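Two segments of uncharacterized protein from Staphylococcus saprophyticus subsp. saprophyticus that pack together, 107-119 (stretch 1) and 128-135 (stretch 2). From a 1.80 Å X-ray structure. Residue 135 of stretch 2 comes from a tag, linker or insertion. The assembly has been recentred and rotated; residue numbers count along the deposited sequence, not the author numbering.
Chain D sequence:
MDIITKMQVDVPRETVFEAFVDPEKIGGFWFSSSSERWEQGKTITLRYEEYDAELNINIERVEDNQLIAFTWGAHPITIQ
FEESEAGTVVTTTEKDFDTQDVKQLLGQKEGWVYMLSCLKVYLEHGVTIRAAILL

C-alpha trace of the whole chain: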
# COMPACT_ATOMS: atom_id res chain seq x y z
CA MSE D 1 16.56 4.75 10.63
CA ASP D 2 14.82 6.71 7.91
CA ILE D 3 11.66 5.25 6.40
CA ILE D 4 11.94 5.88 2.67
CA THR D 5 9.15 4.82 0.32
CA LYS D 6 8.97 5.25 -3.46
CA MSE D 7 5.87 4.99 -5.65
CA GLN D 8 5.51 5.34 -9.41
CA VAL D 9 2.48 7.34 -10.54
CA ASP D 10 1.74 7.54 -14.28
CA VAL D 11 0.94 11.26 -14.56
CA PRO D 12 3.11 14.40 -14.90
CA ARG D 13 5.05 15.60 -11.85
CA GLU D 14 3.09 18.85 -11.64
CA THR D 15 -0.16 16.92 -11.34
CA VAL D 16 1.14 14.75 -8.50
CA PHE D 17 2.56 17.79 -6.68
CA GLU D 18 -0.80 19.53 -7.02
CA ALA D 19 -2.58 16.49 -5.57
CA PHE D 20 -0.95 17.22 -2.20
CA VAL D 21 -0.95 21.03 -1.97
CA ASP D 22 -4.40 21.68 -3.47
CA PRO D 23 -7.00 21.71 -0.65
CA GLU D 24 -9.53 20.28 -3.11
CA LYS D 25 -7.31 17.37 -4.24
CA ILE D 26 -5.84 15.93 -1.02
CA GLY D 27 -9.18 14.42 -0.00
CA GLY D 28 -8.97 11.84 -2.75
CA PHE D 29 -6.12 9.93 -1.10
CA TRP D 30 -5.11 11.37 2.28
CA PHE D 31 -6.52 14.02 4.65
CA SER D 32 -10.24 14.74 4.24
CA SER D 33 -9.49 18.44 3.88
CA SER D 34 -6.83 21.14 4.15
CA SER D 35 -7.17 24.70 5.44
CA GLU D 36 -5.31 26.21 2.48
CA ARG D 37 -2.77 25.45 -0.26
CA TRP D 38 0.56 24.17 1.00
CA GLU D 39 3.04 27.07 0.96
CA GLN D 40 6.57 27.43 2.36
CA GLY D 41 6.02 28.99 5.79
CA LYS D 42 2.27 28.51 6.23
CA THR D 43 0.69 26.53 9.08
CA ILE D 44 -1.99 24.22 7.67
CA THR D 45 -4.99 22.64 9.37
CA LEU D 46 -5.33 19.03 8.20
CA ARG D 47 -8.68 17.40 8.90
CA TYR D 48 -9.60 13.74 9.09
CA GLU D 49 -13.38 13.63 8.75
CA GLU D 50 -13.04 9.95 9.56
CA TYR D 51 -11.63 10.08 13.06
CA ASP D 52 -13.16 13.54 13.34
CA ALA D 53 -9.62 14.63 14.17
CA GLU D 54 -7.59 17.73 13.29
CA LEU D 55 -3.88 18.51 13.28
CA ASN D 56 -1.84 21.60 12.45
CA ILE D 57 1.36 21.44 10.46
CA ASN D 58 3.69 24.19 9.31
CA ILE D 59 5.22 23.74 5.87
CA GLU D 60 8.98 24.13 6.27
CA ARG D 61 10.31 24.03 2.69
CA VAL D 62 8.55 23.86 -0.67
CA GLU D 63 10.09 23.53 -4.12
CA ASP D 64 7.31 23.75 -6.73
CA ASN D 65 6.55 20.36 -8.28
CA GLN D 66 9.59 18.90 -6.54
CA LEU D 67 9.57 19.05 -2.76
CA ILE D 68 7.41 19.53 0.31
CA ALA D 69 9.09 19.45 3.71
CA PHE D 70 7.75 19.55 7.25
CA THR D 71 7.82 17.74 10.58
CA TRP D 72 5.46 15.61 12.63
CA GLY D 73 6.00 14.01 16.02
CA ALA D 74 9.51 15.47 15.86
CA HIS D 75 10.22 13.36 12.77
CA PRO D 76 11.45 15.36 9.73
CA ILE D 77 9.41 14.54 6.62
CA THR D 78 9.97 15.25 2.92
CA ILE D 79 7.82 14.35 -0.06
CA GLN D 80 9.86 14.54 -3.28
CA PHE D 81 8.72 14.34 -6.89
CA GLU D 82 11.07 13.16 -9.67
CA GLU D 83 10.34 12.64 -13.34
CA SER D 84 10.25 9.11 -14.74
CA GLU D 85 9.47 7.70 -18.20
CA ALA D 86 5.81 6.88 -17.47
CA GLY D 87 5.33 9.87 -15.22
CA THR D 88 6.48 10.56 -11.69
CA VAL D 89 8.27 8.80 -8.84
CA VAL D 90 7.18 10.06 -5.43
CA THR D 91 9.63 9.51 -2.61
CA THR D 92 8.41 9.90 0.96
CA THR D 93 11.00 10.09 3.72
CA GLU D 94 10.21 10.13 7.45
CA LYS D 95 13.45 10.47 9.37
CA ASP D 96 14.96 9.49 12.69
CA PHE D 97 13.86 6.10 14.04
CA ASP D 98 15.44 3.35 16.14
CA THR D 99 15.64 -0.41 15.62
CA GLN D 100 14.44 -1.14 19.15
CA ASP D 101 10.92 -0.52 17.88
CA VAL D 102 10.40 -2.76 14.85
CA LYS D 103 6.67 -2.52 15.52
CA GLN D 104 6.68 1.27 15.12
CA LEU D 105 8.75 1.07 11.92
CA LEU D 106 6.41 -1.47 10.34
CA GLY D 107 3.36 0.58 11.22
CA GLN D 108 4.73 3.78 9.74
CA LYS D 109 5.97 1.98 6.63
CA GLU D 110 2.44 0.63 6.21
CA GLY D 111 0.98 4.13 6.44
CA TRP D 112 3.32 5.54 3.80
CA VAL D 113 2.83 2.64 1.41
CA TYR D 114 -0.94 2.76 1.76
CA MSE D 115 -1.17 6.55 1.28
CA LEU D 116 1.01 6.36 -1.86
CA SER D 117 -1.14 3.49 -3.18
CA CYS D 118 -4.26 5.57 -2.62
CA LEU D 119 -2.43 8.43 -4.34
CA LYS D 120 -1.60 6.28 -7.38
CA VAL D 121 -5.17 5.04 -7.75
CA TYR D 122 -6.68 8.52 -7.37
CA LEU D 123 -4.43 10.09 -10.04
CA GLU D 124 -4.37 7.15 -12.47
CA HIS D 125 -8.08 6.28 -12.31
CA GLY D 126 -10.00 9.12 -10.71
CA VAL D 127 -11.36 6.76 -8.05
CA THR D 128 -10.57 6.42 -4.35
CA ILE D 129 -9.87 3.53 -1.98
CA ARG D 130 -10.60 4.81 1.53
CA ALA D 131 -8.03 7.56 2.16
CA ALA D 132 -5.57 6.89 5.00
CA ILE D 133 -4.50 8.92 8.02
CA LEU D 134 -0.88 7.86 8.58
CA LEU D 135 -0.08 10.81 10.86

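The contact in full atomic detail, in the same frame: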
# COMPACT_ATOMS: atom_id res chain seq x y z
N GLY D 107 4.60 -0.16 11.27
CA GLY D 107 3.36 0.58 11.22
C GLY D 107 3.48 1.83 10.38
O GLY D 107 2.57 2.15 9.62
N GLN D 108 4.57 2.56 10.52
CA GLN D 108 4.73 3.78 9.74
C GLN D 108 4.93 3.44 8.27
O GLN D 108 4.37 4.08 7.40
CB GLN D 108 5.91 4.61 10.27
CG GLN D 108 5.58 5.31 11.58
CD GLN D 108 4.47 6.34 11.42
OE1 GLN D 108 4.71 7.48 11.00
NE2 GLN D 108 3.24 5.94 11.73
N LYS D 109 5.74 2.42 8.01
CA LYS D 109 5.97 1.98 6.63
C LYS D 109 4.61 1.69 5.97
O LYS D 109 4.34 2.10 4.84
CB LYS D 109 6.84 0.72 6.61
CG LYS D 109 7.23 0.26 5.21
CD LYS D 109 8.16 1.28 4.51
CE LYS D 109 8.50 0.80 3.09
NZ LYS D 109 9.39 1.78 2.39
N GLU D 110 3.77 0.97 6.69
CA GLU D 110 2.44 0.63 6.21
C GLU D 110 1.68 1.91 5.84
O GLU D 110 1.08 1.99 4.78
CB GLU D 110 1.68 -0.12 7.30
CG GLU D 110 0.25 -0.45 6.94
CD GLU D 110 -0.39 -1.25 8.04
OE1 GLU D 110 -0.54 -0.69 9.15
OE2 GLU D 110 -0.73 -2.41 7.80
N GLY D 111 1.71 2.90 6.72
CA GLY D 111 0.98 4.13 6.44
C GLY D 111 1.44 4.82 5.16
O GLY D 111 0.61 5.28 4.36
N TRP D 112 2.75 4.89 4.97
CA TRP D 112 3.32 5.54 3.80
C TRP D 112 3.00 4.77 2.54
O TRP D 112 2.61 5.37 1.54
CB TRP D 112 4.84 5.68 3.94
CG TRP D 112 5.24 6.73 4.93
CD1 TRP D 112 5.86 6.54 6.14
CD2 TRP D 112 5.01 8.14 4.82
NE1 TRP D 112 6.02 7.75 6.79
CE2 TRP D 112 5.50 8.75 6.00
CE3 TRP D 112 4.42 8.96 3.83
CZ2 TRP D 112 5.43 10.13 6.22
CZ3 TRP D 112 4.36 10.33 4.06
CH2 TRP D 112 4.86 10.90 5.24
N VAL D 113 3.13 3.45 2.59
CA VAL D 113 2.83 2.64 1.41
C VAL D 113 1.36 2.75 1.04
O VAL D 113 1.03 2.90 -0.12
CB VAL D 113 3.17 1.16 1.62
CG1 VAL D 113 2.81 0.36 0.37
CG2 VAL D 113 4.67 1.02 1.93
N TYR D 114 0.49 2.65 2.04
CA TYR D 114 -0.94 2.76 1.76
C TYR D 114 -1.29 4.14 1.17
O TYR D 114 -1.99 4.22 0.16
CB TYR D 114 -1.74 2.53 3.05
CG TYR D 114 -3.22 2.49 2.80
CD1 TYR D 114 -3.78 1.56 1.93
CD2 TYR D 114 -4.07 3.42 3.42
CE1 TYR D 114 -5.16 1.56 1.67
CE2 TYR D 114 -5.45 3.41 3.16
CZ TYR D 114 -5.99 2.48 2.29
OH TYR D 114 -7.35 2.47 2.06
N MSE D 115 -0.84 5.22 1.80
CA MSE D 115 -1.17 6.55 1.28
C MSE D 115 -0.72 6.71 -0.18
O MSE D 115 -1.47 7.24 -1.01
CB MSE D 115 -0.52 7.65 2.13
CG MSE D 115 -0.83 9.12 1.67
SE MSE D 115 0.24 9.79 0.33
CE MSE D 115 1.69 10.10 1.24
N LEU D 116 0.47 6.23 -0.50
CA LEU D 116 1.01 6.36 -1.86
C LEU D 116 0.23 5.48 -2.83
O LEU D 116 0.11 5.80 -4.02
CB LEU D 116 2.52 6.01 -1.86
CG LEU D 116 3.41 7.06 -1.16
CD1 LEU D 116 4.85 6.57 -1.01
CD2 LEU D 116 3.37 8.36 -1.97
N SER D 117 -0.33 4.37 -2.33
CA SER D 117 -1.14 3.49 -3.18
C SER D 117 -2.45 4.18 -3.46
O SER D 117 -2.96 4.13 -4.57
CB SER D 117 -1.41 2.14 -2.48
OG SER D 117 -0.19 1.45 -2.30
N CYS D 118 -3.02 4.83 -2.44
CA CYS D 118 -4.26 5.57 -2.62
C CYS D 118 -3.98 6.72 -3.59
O CYS D 118 -4.81 7.05 -4.44
CB CYS D 118 -4.72 6.15 -1.29
SG CYS D 118 -5.27 4.90 -0.10
N LEU D 119 -2.81 7.34 -3.45
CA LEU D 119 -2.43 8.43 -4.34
C LEU D 119 -2.43 7.96 -5.80
O LEU D 119 -3.05 8.58 -6.67
CB LEU D 119 -1.04 8.94 -3.96
CG LEU D 119 -0.44 9.98 -4.92
CD1 LEU D 119 -1.27 11.26 -4.85
CD2 LEU D 119 1.01 10.22 -4.58
N THR D 128 -11.25 6.45 -5.65
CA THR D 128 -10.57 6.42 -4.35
C THR D 128 -10.75 5.11 -3.59
O THR D 128 -11.77 4.44 -3.72
CB THR D 128 -11.10 7.56 -3.46
OG1 THR D 128 -12.37 7.19 -2.92
CG2 THR D 128 -11.28 8.83 -4.28
N ILE D 129 -9.76 4.75 -2.78
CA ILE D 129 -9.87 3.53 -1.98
C ILE D 129 -9.65 3.80 -0.51
O ILE D 129 -8.61 3.41 0.05
CB ILE D 129 -8.86 2.46 -2.43
CG1 ILE D 129 -7.49 3.10 -2.64
CG2 ILE D 129 -9.38 1.76 -3.66
CD1 ILE D 129 -6.31 2.10 -2.63
N ARG D 130 -10.62 4.47 0.11
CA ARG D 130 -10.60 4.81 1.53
C ARG D 130 -9.30 5.47 1.98
O ARG D 130 -8.42 4.81 2.51
CB ARG D 130 -10.86 3.57 2.37
N ALA D 131 -9.21 6.79 1.77
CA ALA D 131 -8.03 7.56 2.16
C ALA D 131 -7.49 7.12 3.52
O ALA D 131 -8.23 6.63 4.37
CB ALA D 131 -8.38 9.07 2.19
N ALA D 132 -6.19 7.28 3.73
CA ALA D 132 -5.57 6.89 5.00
C ALA D 132 -5.35 8.09 5.89
O ALA D 132 -5.66 9.22 5.52
CB ALA D 132 -4.25 6.19 4.74
N ILE D 133 -4.79 7.85 7.08
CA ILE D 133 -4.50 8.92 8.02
C ILE D 133 -2.98 9.04 8.19
O ILE D 133 -2.42 10.14 8.13
CB ILE D 133 -5.16 8.63 9.37
N LEU D 134 -2.33 7.91 8.41
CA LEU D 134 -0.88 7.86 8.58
C LEU D 134 -0.40 8.64 9.81
O LEU D 134 0.06 8.05 10.80
CB LEU D 134 -0.19 8.39 7.31
CG LEU D 134 1.34 8.52 7.30
CD1 LEU D 134 2.00 7.22 7.71
CD2 LEU D 134 1.77 8.91 5.91
N LEU D 135 -0.50 9.96 9.76
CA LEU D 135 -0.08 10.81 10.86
C LEU D 135 -1.23 11.12 11.83
O LEU D 135 -1.43 12.31 12.16
CB LEU D 135 0.50 12.12 10.31
CG LEU D 135 1.49 12.00 9.16
CD1 LEU D 135 1.93 13.39 8.76
CD2 LEU D 135 2.69 11.15 9.55
OXT LEU D 135 -1.92 10.17 12.26
O HOH W 1 -7.43 6.85 -3.33

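The 128-135 segment has no regular secondary structure, yet it runs back along the helix 107-119 so that Ile129 lies near Cys118 and Leu134 near Gly111. Thr128 makes no contact itself. At Ile129 the first anchor is a water, which donates to Cys118 O (2.9 Å) and accepts from Ile129 N (3.2 Å), joining a helix carbonyl to a loop amide. The Ile129 side chain then supplies apolar packing: its CG1 lies 3.8 Å from Cys118 SG, and its CD1 reaches to 4.5 Å from Tyr114 CE1.

Tyr114 makes the direct polar contact with the loop. Its hydroxyl sits where two successive carbonyls converge, with OH 2.6 Å from both Ile129 O and Arg130 O. One proton cannot serve both fully, and the geometry leaves its choice open. Arg130, modelled only to CB, contributes through its backbone; phi at this residue is positive (49°).

Ala131 turns its CB away, but Ala132 points toward the helix and meets the tyrosine at its edge, with CB only 3.1 Å from Tyr114 CD2. That tight approach leaves little slack beside the ring. Ile133, modelled only to CB, points away, and its modelled atoms make no contact with the helix.

Leu134 has the largest covered area of any residue here. Its backbone again has positive phi (63°), and its side chain, rotamer t then p, brings both methyls against the helix. CD1 packs 3.5 Å from Gly111 CA, in space that a CB at this glycine would occupy: an ideal CB would stand 2.3 Å from it, a clash. CD2 sits over one face of Trp112, 3.3 Å from the centroid of the six-membered ring, as a CH-pi contact.

Leu135, a tag residue, adds a looser apolar touch, CD2 to Trp112 CZ2 at 4.4 Å.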